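PDB 2HJ1: protein RnfH, which is of unknown function, belongs to the RnfH (UPF0125) family with a ubiquitin-like sequence, and crystallises as a 3D domain-swapped dimer. Local coordinates for residues B[11-16]-B[32-37]. Residues are numbered along the deposited sequence; the frame is centred on the assembly and turned at random.
Sequences NQINIE and VDEGIT
Ile13 and Val32 face each other as a hydrogen-bonded pair at the open end of the antiparallel hairpin of strands 12-19 and 26-33, consistent with the first hairpin of a ubiquitin-like fold. Two backbone hydrogen bonds join them, Val32 N to Ile13 O (2.8 Å) and Ile13 N to Val32 O (2.9 Å). Their side chains share one sheet face and cross obliquely, Ile13 CG1 lying 3.6 Å from Val32 CG2. Ile15 meets the same valine at about a right angle; its CG1, between the backbone N and the carbonyl carbon (chi1 61°), comes 3.9 Å from Val32 CG1. Glu76 and Lys75 of the second subunit pack on Ile13 and Ile15. Past the strand ends Glu34 N donates to Asn11 O (2.9 Å), while a type II turn from Asp33 to Ile36 leads to the helix capped by Thr37. Asn11 CB lies 3.6 Å from Glu34 OE2. Gln12 and Asp33 form the next, non-hydrogen-bonded pair; their CB atoms diverge, yet the side chains lie side by side, amide and carboxylate planes 59° apart. Gln12 OE1 accepts a hydrogen bond from Gln31 NE2, and Gln12 NE2 gives a nearly straight 2.7 Å bond, within its amide plane, to the anti lone pair of Asp33 OD1.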
# COMPACT_ATOMS: atom_id res chain seq x y z
N ASN B 11 16.41 -3.48 -16.18
CA ASN B 11 16.32 -3.37 -14.71
C ASN B 11 15.20 -4.26 -14.10
O ASN B 11 14.10 -4.34 -14.63
CB ASN B 11 16.17 -1.92 -14.23
CG ASN B 11 16.81 -1.68 -12.83
OD1 ASN B 11 16.11 -1.65 -11.79
ND2 ASN B 11 18.15 -1.49 -12.81
N GLN B 12 15.53 -4.94 -13.00
CA GLN B 12 14.63 -5.86 -12.32
C GLN B 12 14.17 -5.27 -11.01
O GLN B 12 14.97 -4.71 -10.24
CB GLN B 12 15.33 -7.18 -12.06
CG GLN B 12 15.87 -7.88 -13.30
CD GLN B 12 14.76 -8.39 -14.17
OE1 GLN B 12 14.24 -9.47 -13.93
NE2 GLN B 12 14.40 -7.63 -15.20
N ILE B 13 12.88 -5.38 -10.74
CA ILE B 13 12.31 -4.98 -9.46
C ILE B 13 11.53 -6.17 -8.88
O ILE B 13 11.20 -7.13 -9.61
CB ILE B 13 11.39 -3.73 -9.59
CG1 ILE B 13 10.29 -3.97 -10.63
CG2 ILE B 13 12.22 -2.49 -10.06
CD1 ILE B 13 9.11 -2.99 -10.48
N ASN B 14 11.24 -6.08 -7.59
CA ASN B 14 10.45 -7.09 -6.91
C ASN B 14 9.10 -6.55 -6.52
O ASN B 14 8.99 -5.47 -5.91
CB ASN B 14 11.18 -7.68 -5.70
CG ASN B 14 12.52 -8.30 -6.10
OD1 ASN B 14 13.57 -7.67 -5.94
ND2 ASN B 14 12.48 -9.50 -6.70
N ILE B 15 8.08 -7.33 -6.85
CA ILE B 15 6.70 -6.94 -6.54
C ILE B 15 6.00 -8.09 -5.87
O ILE B 15 6.45 -9.23 -6.01
CB ILE B 15 5.93 -6.43 -7.82
CG1 ILE B 15 5.79 -7.47 -8.94
CG2 ILE B 15 6.66 -5.23 -8.42
CD1 ILE B 15 4.59 -8.44 -8.83
N GLU B 16 4.90 -7.83 -5.18
CA GLU B 16 4.07 -8.87 -4.60
C GLU B 16 2.66 -8.85 -5.12
O GLU B 16 2.14 -7.81 -5.52
CB GLU B 16 4.05 -8.77 -3.07
CG GLU B 16 5.43 -8.96 -2.42
CD GLU B 16 5.36 -8.76 -0.91
OE1 GLU B 16 4.89 -7.70 -0.47
OE2 GLU B 16 5.75 -9.69 -0.16
N VAL B 32 10.50 -8.97 -11.62
CA VAL B 32 9.90 -8.56 -12.92
C VAL B 32 10.74 -7.46 -13.58
O VAL B 32 11.54 -6.78 -12.89
CB VAL B 32 8.44 -8.06 -12.70
CG1 VAL B 32 7.60 -9.13 -12.00
CG2 VAL B 32 8.38 -6.74 -11.88
N ASP B 33 10.57 -7.28 -14.89
CA ASP B 33 11.14 -6.10 -15.59
C ASP B 33 10.47 -4.81 -15.16
O ASP B 33 9.25 -4.65 -15.27
CB ASP B 33 10.99 -6.22 -17.12
CG ASP B 33 11.58 -7.51 -17.68
OD1 ASP B 33 12.53 -8.02 -17.08
OD2 ASP B 33 11.06 -8.02 -18.71
N GLU B 34 11.27 -3.87 -14.66
CA GLU B 34 10.82 -2.53 -14.42
C GLU B 34 10.09 -1.99 -15.67
O GLU B 34 10.56 -2.19 -16.79
CB GLU B 34 12.02 -1.67 -14.08
CG GLU B 34 11.73 -0.21 -13.86
CD GLU B 34 13.02 0.62 -13.66
OE1 GLU B 34 13.19 1.10 -12.51
OE2 GLU B 34 13.85 0.76 -14.63
N GLY B 35 8.95 -1.34 -15.47
CA GLY B 35 8.07 -0.99 -16.59
C GLY B 35 6.80 -1.83 -16.72
O GLY B 35 5.84 -1.41 -17.36
N ILE B 36 6.78 -3.03 -16.14
CA ILE B 36 5.56 -3.87 -16.09
C ILE B 36 4.37 -3.11 -15.41
O ILE B 36 4.56 -2.34 -14.46
CB ILE B 36 5.91 -5.28 -15.43
CG1 ILE B 36 4.76 -6.28 -15.52
CG2 ILE B 36 6.27 -5.14 -13.98
CD1 ILE B 36 5.15 -7.71 -15.12
N THR B 37 3.14 -3.30 -15.90
CA THR B 37 2.00 -2.67 -15.28
C THR B 37 1.31 -3.64 -14.32
O THR B 37 1.56 -4.84 -14.38
CB THR B 37 0.94 -2.33 -16.34
OG1 THR B 37 0.69 -3.53 -17.07
CG2 THR B 37 1.47 -1.22 -17.31